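Side-chain contacts in uncharacterized protein (Legionella longbeachae NSW150, PDB 4JZA), which probably removes the 3-phosphate from phosphatidylinositol 3-phosphate, as a phosphoinositide phosphatase thought to act on lipid metabolism during the interaction of pathogen and host: residues Arg264-Ile269 with Lys279-Phe284; Tyr310-Glu315 with Asn385-Val390; Arg680-Gln685 with Thr792-Ile797. All coordinates share one frame; numbering follows the deposited sequence.

Along the chain the three contacts follow in series, interaction 1 closing before interaction 2 opens and interaction 2 before interaction 3. Interaction 1 joins helices 261-270 and 274-288 within the phosphoinositide phosphatase insertion domain. Interaction 2 sets the C-terminal end of helix 308-311 against the start of helix 388-402. Their centres lie about 19 Å apart, and helix 198-206 touches both. Interaction 3 pairs helix 676-702 with the start of helix 794-817, the latter in the C-terminal family domain; its centre is about 56 Å from that of interaction 1 and about 42 Å from that of interaction 2. All three lie among helices and loops, not on the nine-stranded mixed sheet, and none touches another.

Interaction 1 (Arg264-Ile269 with Lys279-Phe284); sequences REMMRI and KKLTQF
Two consecutive methionines, Met-266 and Met-267, both modelled as selenomethionine, bridge a wide gap between helices by reaching Leu-281 and Phe-284 with the far ends of their side chains. The axes of 264-269 and 279-284 come no closer than 12.3 Å, and even the nearest pair of CA atoms, those of Met-267 and Leu-281, is 9.8 Å apart. The contact is made by side chains alone and buries a modest 136 Å² in total.

Met-266 reaches the facing helix because its chain runs straight out to SE, with CG anti to the backbone N (chi1 177°). Its SE stops 4.3 Å from CD2 of Phe-284. Measured to the centroid of the Phe-284 ring, SE is 5.3 Å away and 56° off the ring normal, an oblique Met-aromatic contact. The same selenium also borders CD2 of Leu-281, at 4.4 Å.

The two segments belong to a helical hairpin: helices 261-270 and 274-288 are separated by three residues, and the axes of 264-269 and 279-284 meet at 137°, closer to antiparallel than to parallel. Further helices of the insertion domain complete the core around them. Phe-224 of helix 214-234 touches both Met-267 and Leu-281, while Tyr-203 and Phe-221 set edge-to-face ring contacts with Phe-284.

Met-267 starts off less directly aimed, and bends at its second and third torsions bring CE to 3.8 Å from CD2 of Leu-281; the two side chains cross at about a right angle. Away from this apolar seam, Arg-268 forms a side-on, two-nitrogen salt bridge with Glu-265, one turn back on its own helix, with NE bonded to OE1 at 2.8 Å and NH2 to OE2 at 3.0 Å.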
loop_
_atom_site.group_PDB
_atom_site.type_symbol
_atom_site.label_atom_id
_atom_site.label_comp_id
_atom_site.label_asym_id
_atom_site.label_seq_id
_atom_site.Cartn_x
_atom_site.Cartn_y
_atom_site.Cartn_z
ATOM N N ARG A 264 6.981 -5.794 33.914
ATOM C CA ARG A 264 7.045 -4.339 33.812
ATOM C C ARG A 264 6.103 -3.818 32.701
ATOM O O ARG A 264 5.275 -2.936 32.926
ATOM C CB ARG A 264 8.517 -3.857 33.587
ATOM C CG ARG A 264 8.757 -2.392 33.962
ATOM C CD ARG A 264 10.117 -1.766 33.729
ATOM N NE ARG A 264 11.238 -2.676 33.956
ATOM C CZ ARG A 264 12.174 -2.957 33.045
ATOM N NH1 ARG A 264 12.139 -2.388 31.828
ATOM N NH2 ARG A 264 13.156 -3.811 33.347
ATOM N N GLU A 265 6.234 -4.367 31.504
ATOM C CA GLU A 265 5.475 -3.850 30.374
ATOM C C GLU A 265 3.983 -4.175 30.517
ATOM O O GLU A 265 3.143 -3.417 30.074
ATOM C CB GLU A 265 6.069 -4.366 29.036
ATOM C CG GLU A 265 7.470 -3.824 28.713
ATOM C CD GLU A 265 7.600 -2.307 28.916
ATOM O OE1 GLU A 265 6.753 -1.539 28.411
ATOM O OE2 GLU A 265 8.548 -1.872 29.603
HETATM N N MSE A 266 3.673 -5.310 31.129
HETATM C CA MSE A 266 2.312 -5.670 31.401
HETATM C C MSE A 266 1.721 -4.683 32.354
HETATM O O MSE A 266 0.606 -4.257 32.157
HETATM C CB MSE A 266 2.245 -7.042 32.018
HETATM C CG MSE A 266 0.792 -7.405 32.368
HETATM SE SE MSE A 266 0.545 -9.153 33.249
HETATM C CE MSE A 266 2.427 -9.497 33.779
HETATM N N MSE A 267 2.443 -4.300 33.402
HETATM C CA MSE A 267 1.905 -3.313 34.349
HETATM C C MSE A 267 1.676 -2.003 33.653
HETATM O O MSE A 267 0.601 -1.417 33.775
HETATM C CB MSE A 267 2.781 -3.060 35.584
HETATM C CG MSE A 267 2.458 -3.962 36.794
HETATM SE SE MSE A 267 0.525 -4.148 37.327
HETATM C CE MSE A 267 0.368 -5.859 36.387
ATOM N N ARG A 268 2.677 -1.538 32.906
ATOM C CA ARG A 268 2.585 -0.258 32.192
ATOM C C ARG A 268 1.241 -0.091 31.496
ATOM O O ARG A 268 0.671 0.990 31.478
ATOM C CB ARG A 268 3.721 -0.111 31.181
ATOM C CG ARG A 268 3.778 1.252 30.494
ATOM C CD ARG A 268 4.844 1.292 29.418
ATOM N NE ARG A 268 6.088 0.691 29.888
ATOM C CZ ARG A 268 6.949 1.274 30.727
ATOM N NH1 ARG A 268 6.717 2.488 31.207
ATOM N NH2 ARG A 268 8.064 0.633 31.088
ATOM N N ILE A 269 0.719 -1.167 30.948
ATOM C CA ILE A 269 -0.562 -1.103 30.280
ATOM C C ILE A 269 -1.753 -1.129 31.226
ATOM O O ILE A 269 -2.773 -0.486 30.964
ATOM C CB ILE A 269 -0.691 -2.255 29.291
ATOM C CG1 ILE A 269 0.305 -2.025 28.149
ATOM C CG2 ILE A 269 -2.111 -2.353 28.782
ATOM C CD1 ILE A 269 1.031 -3.269 27.694
ATOM N N LYS A 279 -8.757 -7.310 38.446
ATOM C CA LYS A 279 -9.658 -8.233 37.763
ATOM C C LYS A 279 -8.931 -8.914 36.624
ATOM O O LYS A 279 -8.989 -10.128 36.450
ATOM C CB LYS A 279 -10.853 -7.470 37.208
ATOM C CG LYS A 279 -11.857 -8.348 36.501
ATOM C CD LYS A 279 -12.915 -7.510 35.810
ATOM C CE LYS A 279 -14.153 -8.351 35.543
ATOM N NZ LYS A 279 -14.974 -7.798 34.430
ATOM N N LYS A 280 -8.223 -8.095 35.852
ATOM C CA LYS A 280 -7.498 -8.566 34.681
ATOM C C LYS A 280 -6.398 -9.538 35.067
ATOM O O LYS A 280 -6.148 -10.511 34.371
ATOM C CB LYS A 280 -6.923 -7.379 33.903
ATOM C CG LYS A 280 -7.939 -6.774 32.956
ATOM C CD LYS A 280 -7.485 -5.430 32.420
ATOM C CE LYS A 280 -8.480 -4.931 31.392
ATOM N NZ LYS A 280 -8.113 -3.557 30.963
ATOM N N LEU A 281 -5.728 -9.257 36.173
ATOM C CA LEU A 281 -4.736 -10.174 36.690
ATOM C C LEU A 281 -5.325 -11.571 36.921
ATOM O O LEU A 281 -4.754 -12.547 36.437
ATOM C CB LEU A 281 -4.085 -9.617 37.973
ATOM C CG LEU A 281 -3.191 -8.402 37.766
ATOM C CD1 LEU A 281 -2.633 -7.947 39.109
ATOM C CD2 LEU A 281 -2.052 -8.725 36.805
ATOM N N THR A 282 -6.440 -11.685 37.653
ATOM C CA THR A 282 -6.941 -13.030 38.001
ATOM C C THR A 282 -7.574 -13.692 36.765
ATOM O O THR A 282 -7.701 -14.901 36.679
ATOM C CB THR A 282 -7.841 -13.082 39.287
ATOM O OG1 THR A 282 -8.938 -12.171 39.157
ATOM C CG2 THR A 282 -6.985 -12.800 40.633
ATOM N N GLN A 283 -7.891 -12.874 35.782
ATOM C CA GLN A 283 -8.342 -13.348 34.480
ATOM C C GLN A 283 -7.218 -13.883 33.569
ATOM O O GLN A 283 -7.464 -14.735 32.715
ATOM C CB GLN A 283 -9.022 -12.172 33.823
ATOM C CG GLN A 283 -9.557 -12.380 32.429
ATOM C CD GLN A 283 -9.960 -11.045 31.854
ATOM O OE1 GLN A 283 -9.262 -10.490 30.989
ATOM N NE2 GLN A 283 -11.028 -10.456 32.422
ATOM N N PHE A 284 -5.990 -13.387 33.750
ATOM C CA PHE A 284 -4.809 -13.913 33.047
ATOM C C PHE A 284 -4.340 -15.242 33.670
ATOM O O PHE A 284 -4.070 -16.198 32.934
ATOM C CB PHE A 284 -3.663 -12.869 32.999
ATOM C CG PHE A 284 -2.541 -13.212 32.032
ATOM C CD1 PHE A 284 -2.805 -13.776 30.776
ATOM C CD2 PHE A 284 -1.225 -12.937 32.360
ATOM C CE1 PHE A 284 -1.790 -14.089 29.890
ATOM C CE2 PHE A 284 -0.199 -13.241 31.469
ATOM C CZ PHE A 284 -0.480 -13.822 30.233
#

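Interaction 2 (Tyr310-Glu315 with Asn385-Val390); sequences YWVLSE and NWPKAV
At the N-terminal start of helix 388-402, Trp-386 and the N-cap residue Pro-387 receive Val-312, which lies at the C-terminal end of the region of helix 308-311. The evidence is a CH-pi contact: CG2 of Val-312 stands 3.8 Å from the centroid of the six-membered ring of Trp-386, 16° off the ring normal, and thus over the middle of one face. Its nearest ring atom is CE2 of Trp-386, at 3.6 Å. CB of Val-312 follows over the five-membered part of the indole, 3.9 Å from NE1 of Trp-386.

The valine branches divide the work. With CG1 anti to the carbonyl carbon (chi1 -59°), CG2 falls on the indole side, whereas CG1 meets CD of Pro-387 at 4.1 Å. CG2 also borders CG1 of Val-390 at 4.2 Å, so one methyl touches both Trp-386, two residues before the helix, and Val-390 in its first turn.

A second helix start lies in 310-315: Ser-314 is the N-cap of helix 315-325, its OG bonding to the backbone N of Gln-317. His-201 of helix 198-206 packs on Val-312 and Pro-387, and Thr-344 on Trp-386.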
loop_
_atom_site.group_PDB
_atom_site.type_symbol
_atom_site.label_atom_id
_atom_site.label_comp_id
_atom_site.label_asym_id
_atom_site.label_seq_id
_atom_site.Cartn_x
_atom_site.Cartn_y
_atom_site.Cartn_z
ATOM N N TYR A 310 7.166 -7.316 14.579
ATOM C CA TYR A 310 7.105 -8.396 13.608
ATOM C C TYR A 310 5.830 -9.168 13.831
ATOM O O TYR A 310 5.105 -9.460 12.874
ATOM C CB TYR A 310 8.315 -9.314 13.737
ATOM C CG TYR A 310 8.253 -10.484 12.855
ATOM C CD1 TYR A 310 8.392 -10.335 11.482
ATOM C CD2 TYR A 310 8.044 -11.764 13.368
ATOM C CE1 TYR A 310 8.317 -11.431 10.634
ATOM C CE2 TYR A 310 7.970 -12.867 12.517
ATOM C CZ TYR A 310 8.106 -12.698 11.144
ATOM O OH TYR A 310 8.036 -13.769 10.255
ATOM N N TRP A 311 5.512 -9.460 15.091
ATOM C CA TRP A 311 4.363 -10.345 15.386
ATOM C C TRP A 311 2.990 -9.755 15.031
ATOM O O TRP A 311 2.039 -10.482 14.838
ATOM C CB TRP A 311 4.368 -10.795 16.864
ATOM C CG TRP A 311 5.577 -11.624 17.285
ATOM C CD1 TRP A 311 6.481 -11.295 18.225
ATOM C CD2 TRP A 311 5.983 -12.903 16.769
ATOM N NE1 TRP A 311 7.432 -12.275 18.325
ATOM C CE2 TRP A 311 7.137 -13.279 17.447
ATOM C CE3 TRP A 311 5.459 -13.774 15.820
ATOM C CZ2 TRP A 311 7.795 -14.464 17.195
ATOM C CZ3 TRP A 311 6.118 -14.969 15.576
ATOM C CH2 TRP A 311 7.251 -15.307 16.265
ATOM N N VAL A 312 2.868 -8.445 14.975
ATOM C CA VAL A 312 1.594 -7.832 14.577
ATOM C C VAL A 312 1.372 -7.829 13.040
ATOM O O VAL A 312 0.242 -7.612 12.543
ATOM C CB VAL A 312 1.436 -6.429 15.175
ATOM C CG1 VAL A 312 1.503 -6.502 16.690
ATOM C CG2 VAL A 312 2.500 -5.485 14.652
ATOM N N LEU A 313 2.425 -8.091 12.277
ATOM C CA LEU A 313 2.240 -8.173 10.856
ATOM C C LEU A 313 1.199 -9.252 10.570
ATOM O O LEU A 313 1.131 -10.221 11.276
ATOM C CB LEU A 313 3.552 -8.510 10.150
ATOM C CG LEU A 313 4.628 -7.443 10.161
ATOM C CD1 LEU A 313 5.840 -7.953 9.434
ATOM C CD2 LEU A 313 4.131 -6.177 9.508
ATOM N N SER A 314 0.355 -9.036 9.559
ATOM C CA SER A 314 -0.525 -10.035 9.046
ATOM C C SER A 314 0.297 -11.163 8.500
ATOM O O SER A 314 1.484 -11.036 8.240
ATOM C CB SER A 314 -1.351 -9.462 7.913
ATOM O OG SER A 314 -0.574 -9.237 6.737
ATOM N N GLU A 315 -0.340 -12.286 8.289
ATOM C CA GLU A 315 0.402 -13.430 7.865
ATOM C C GLU A 315 0.962 -13.243 6.440
ATOM O O GLU A 315 2.066 -13.668 6.115
ATOM C CB GLU A 315 -0.482 -14.670 7.944
ATOM C CG GLU A 315 0.316 -15.925 7.670
ATOM C CD GLU A 315 -0.534 -17.152 7.459
ATOM O OE1 GLU A 315 -0.280 -18.131 8.190
ATOM O OE2 GLU A 315 -1.413 -17.148 6.561
ATOM N N ASN A 385 -4.340 0.480 15.356
ATOM C CA ASN A 385 -4.940 -0.521 16.205
ATOM C C ASN A 385 -3.956 -1.480 16.827
ATOM O O ASN A 385 -4.348 -2.413 17.483
ATOM C CB ASN A 385 -5.987 -1.287 15.426
ATOM C CG ASN A 385 -7.187 -0.415 15.088
ATOM O OD1 ASN A 385 -7.720 0.336 15.938
ATOM N ND2 ASN A 385 -7.618 -0.505 13.862
ATOM N N TRP A 386 -2.674 -1.216 16.655
ATOM C CA TRP A 386 -1.649 -2.043 17.237
ATOM C C TRP A 386 -1.374 -1.588 18.649
ATOM O O TRP A 386 -1.805 -0.534 19.031
ATOM C CB TRP A 386 -0.381 -1.907 16.428
ATOM C CG TRP A 386 -0.424 -2.548 15.129
ATOM C CD1 TRP A 386 -1.307 -3.511 14.698
ATOM C CD2 TRP A 386 0.518 -2.362 14.073
ATOM N NE1 TRP A 386 -0.976 -3.921 13.407
ATOM C CE2 TRP A 386 0.144 -3.237 13.012
ATOM C CE3 TRP A 386 1.635 -1.531 13.916
ATOM C CZ2 TRP A 386 0.854 -3.309 11.829
ATOM C CZ3 TRP A 386 2.331 -1.582 12.750
ATOM C CH2 TRP A 386 1.943 -2.479 11.707
ATOM N N PRO A 387 -0.641 -2.380 19.438
ATOM C CA PRO A 387 -0.268 -1.919 20.794
ATOM C C PRO A 387 0.449 -0.591 20.801
ATOM O O PRO A 387 1.192 -0.304 19.894
ATOM C CB PRO A 387 0.714 -3.006 21.273
ATOM C CG PRO A 387 0.236 -4.227 20.570
ATOM C CD PRO A 387 -0.290 -3.792 19.230
ATOM N N LYS A 388 0.275 0.187 21.858
ATOM C CA LYS A 388 0.987 1.453 21.966
ATOM C C LYS A 388 2.491 1.276 21.779
ATOM O O LYS A 388 3.155 2.157 21.269
ATOM C CB LYS A 388 0.701 2.133 23.307
ATOM C CG LYS A 388 -0.670 2.774 23.389
ATOM C CD LYS A 388 -0.701 3.904 24.415
ATOM C CE LYS A 388 -1.974 4.742 24.276
ATOM N NZ LYS A 388 -3.206 3.913 24.062
ATOM N N ALA A 389 3.026 0.142 22.189
ATOM C CA ALA A 389 4.468 -0.033 22.161
ATOM C C ALA A 389 5.022 -0.170 20.755
ATOM O O ALA A 389 6.089 0.339 20.485
ATOM C CB ALA A 389 4.893 -1.233 23.006
ATOM N N VAL A 390 4.300 -0.851 19.871
ATOM C CA VAL A 390 4.730 -0.979 18.481
ATOM C C VAL A 390 4.558 0.376 17.792
ATOM O O VAL A 390 5.326 0.764 16.914
ATOM C CB VAL A 390 3.906 -2.031 17.709
ATOM C CG1 VAL A 390 4.272 -2.014 16.237
ATOM C CG2 VAL A 390 4.121 -3.407 18.240
#

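Interaction 3 (Arg680-Gln685 with Thr792-Ile797); sequences RLVARQ and TTFSEI
The apolar part of the contact is carried by Val-682 and Phe-794. CG1 of Val-682 comes to 4.0 Å from CE2 of Phe-794, approaching the ring obliquely, and the two side chains cross at about a right angle. CG1 of the valine lies anti to the backbone N (chi1 160°), which sends this branch rather than CG2 to the phenyl ring. Leu-757 of helix 748-761 also packs on Val-682, and Phe-784 meets the Phe-794 ring edge-to-face.

A polar group laid over an aromatic face forms the second kind of interaction. One turn further along the helix from Val-682, Gln-685 extends its chain across the same ring. CG of Gln-685 is 4.1 Å from CD2 of Phe-794, and the end of the side chain lies over one face near the rim, its amide plane inclined by 30° to the ring. The CA atoms of Gln-685 and Phe-794, 8.2 Å apart, are the closest such pair.

Within the contact, side-chain hydrogen bonds are made inside 792-797. The backbone N of Thr-793 donates to OE1 of Glu-796 over 2.9 Å, with an N-H...O angle of 159°, meeting the anti side of the carboxylate somewhat out of its plane. OG1 of Thr-793 adds a weak bond to the same oxygen. Just beyond the segments, OG of Ser-795 bonds to ND2 of Asn-690 on helix 676-702.

Thr-793 is the N-cap of helix 794-817 and Glu-796 its third helical residue, so this is one half of a capping box, the reciprocal threonine bond being absent; the first helical residue, Phe-794, then packs on helix 676-702 in a C-terminal region of helices and loops without strands.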
loop_
_atom_site.group_PDB
_atom_site.type_symbol
_atom_site.label_atom_id
_atom_site.label_comp_id
_atom_site.label_asym_id
_atom_site.label_seq_id
_atom_site.Cartn_x
_atom_site.Cartn_y
_atom_site.Cartn_z
ATOM N N ARG A 680 -13.446 -21.091 -17.295
ATOM C CA ARG A 680 -12.631 -20.562 -18.393
ATOM C C ARG A 680 -11.201 -21.072 -18.287
ATOM O O ARG A 680 -10.625 -21.505 -19.297
ATOM C CB ARG A 680 -12.626 -19.049 -18.374
ATOM C CG ARG A 680 -11.517 -18.441 -19.214
ATOM C CD ARG A 680 -11.735 -16.976 -19.452
ATOM N NE ARG A 680 -12.832 -16.812 -20.395
ATOM C CZ ARG A 680 -13.734 -15.841 -20.320
ATOM N NH1 ARG A 680 -13.715 -14.964 -19.312
ATOM N NH2 ARG A 680 -14.694 -15.783 -21.226
ATOM N N LEU A 681 -10.677 -21.044 -17.060
ATOM C CA LEU A 681 -9.317 -21.427 -16.775
ATOM C C LEU A 681 -9.141 -22.928 -16.732
ATOM O O LEU A 681 -8.074 -23.433 -17.083
ATOM C CB LEU A 681 -8.871 -20.839 -15.419
ATOM C CG LEU A 681 -8.661 -19.314 -15.315
ATOM C CD1 LEU A 681 -8.126 -18.890 -13.944
ATOM C CD2 LEU A 681 -7.735 -18.821 -16.417
ATOM N N VAL A 682 -10.167 -23.664 -16.275
ATOM C CA VAL A 682 -10.107 -25.119 -16.313
ATOM C C VAL A 682 -10.035 -25.551 -17.756
ATOM O O VAL A 682 -9.249 -26.403 -18.102
ATOM C CB VAL A 682 -11.244 -25.740 -15.550
ATOM C CG1 VAL A 682 -11.485 -27.184 -15.952
ATOM C CG2 VAL A 682 -10.947 -25.670 -14.073
ATOM N N ALA A 683 -10.785 -24.925 -18.640
ATOM C CA ALA A 683 -10.722 -25.339 -20.025
ATOM C C ALA A 683 -9.369 -25.017 -20.629
ATOM O O ALA A 683 -8.917 -25.719 -21.517
ATOM C CB ALA A 683 -11.822 -24.709 -20.837
ATOM N N ARG A 684 -8.760 -23.931 -20.200
ATOM C CA ARG A 684 -7.486 -23.528 -20.776
ATOM C C ARG A 684 -6.386 -24.460 -20.264
ATOM O O ARG A 684 -5.537 -24.896 -21.035
ATOM C CB ARG A 684 -7.187 -22.032 -20.538
ATOM C CG ARG A 684 -7.420 -21.193 -21.794
ATOM C CD ARG A 684 -8.349 -19.999 -21.602
ATOM N NE ARG A 684 -7.573 -18.775 -21.463
ATOM C CZ ARG A 684 -8.051 -17.553 -21.657
ATOM N NH1 ARG A 684 -9.326 -17.346 -21.984
ATOM N NH2 ARG A 684 -7.234 -16.528 -21.506
ATOM N N GLN A 685 -6.446 -24.818 -18.993
ATOM C CA GLN A 685 -5.549 -25.839 -18.477
ATOM C C GLN A 685 -5.714 -27.232 -19.155
ATOM O O GLN A 685 -4.731 -27.900 -19.402
ATOM C CB GLN A 685 -5.696 -25.966 -16.969
ATOM C CG GLN A 685 -4.691 -26.867 -16.337
ATOM C CD GLN A 685 -4.644 -26.709 -14.833
ATOM O OE1 GLN A 685 -4.669 -27.638 -14.138
ATOM N NE2 GLN A 685 -4.713 -25.587 -14.349
ATOM N N THR A 792 -4.114 -36.467 -9.415
ATOM C CA THR A 792 -4.004 -37.180 -10.664
ATOM C C THR A 792 -4.139 -36.139 -11.751
ATOM O O THR A 792 -4.894 -35.233 -11.568
ATOM C CB THR A 792 -5.144 -38.216 -10.773
ATOM O OG1 THR A 792 -6.377 -37.593 -10.430
ATOM C CG2 THR A 792 -4.935 -39.377 -9.801
ATOM N N THR A 793 -3.440 -36.265 -12.882
ATOM C CA THR A 793 -3.475 -35.213 -13.929
ATOM C C THR A 793 -4.831 -35.066 -14.610
ATOM O O THR A 793 -5.554 -36.010 -14.784
ATOM C CB THR A 793 -2.499 -35.453 -15.105
ATOM O OG1 THR A 793 -1.526 -36.431 -14.753
ATOM C CG2 THR A 793 -1.816 -34.127 -15.565
ATOM N N PHE A 794 -5.130 -33.861 -15.032
ATOM C CA PHE A 794 -6.198 -33.635 -15.993
ATOM C C PHE A 794 -6.183 -34.660 -17.135
ATOM O O PHE A 794 -7.222 -35.252 -17.429
ATOM C CB PHE A 794 -6.147 -32.199 -16.514
ATOM C CG PHE A 794 -6.917 -31.226 -15.666
ATOM C CD1 PHE A 794 -7.218 -31.512 -14.327
ATOM C CD2 PHE A 794 -7.327 -30.007 -16.194
ATOM C CE1 PHE A 794 -7.916 -30.615 -13.542
ATOM C CE2 PHE A 794 -8.038 -29.123 -15.426
ATOM C CZ PHE A 794 -8.340 -29.424 -14.094
ATOM N N SER A 795 -5.022 -34.907 -17.726
ATOM C CA SER A 795 -4.897 -35.889 -18.795
ATOM C C SER A 795 -5.311 -37.317 -18.342
ATOM O O SER A 795 -5.839 -38.093 -19.119
ATOM C CB SER A 795 -3.461 -35.876 -19.351
ATOM O OG SER A 795 -3.198 -34.686 -20.094
ATOM N N GLU A 796 -5.054 -37.667 -17.098
ATOM C CA GLU A 796 -5.438 -38.968 -16.603
ATOM C C GLU A 796 -6.936 -39.067 -16.369
ATOM O O GLU A 796 -7.539 -40.130 -16.605
ATOM C CB GLU A 796 -4.636 -39.340 -15.334
ATOM C CG GLU A 796 -3.202 -39.818 -15.662
ATOM C CD GLU A 796 -2.146 -39.624 -14.538
ATOM O OE1 GLU A 796 -2.419 -38.887 -13.536
ATOM O OE2 GLU A 796 -1.027 -40.230 -14.673
ATOM N N ILE A 797 -7.550 -37.974 -15.919
ATOM C CA ILE A 797 -9.011 -37.916 -15.783
ATOM C C ILE A 797 -9.668 -37.901 -17.143
ATOM O O ILE A 797 -10.727 -38.495 -17.322
ATOM C CB ILE A 797 -9.509 -36.701 -15.026
ATOM C CG1 ILE A 797 -8.953 -36.675 -13.603
ATOM C CG2 ILE A 797 -11.030 -36.738 -14.932
ATOM C CD1 ILE A 797 -9.345 -35.439 -12.792
#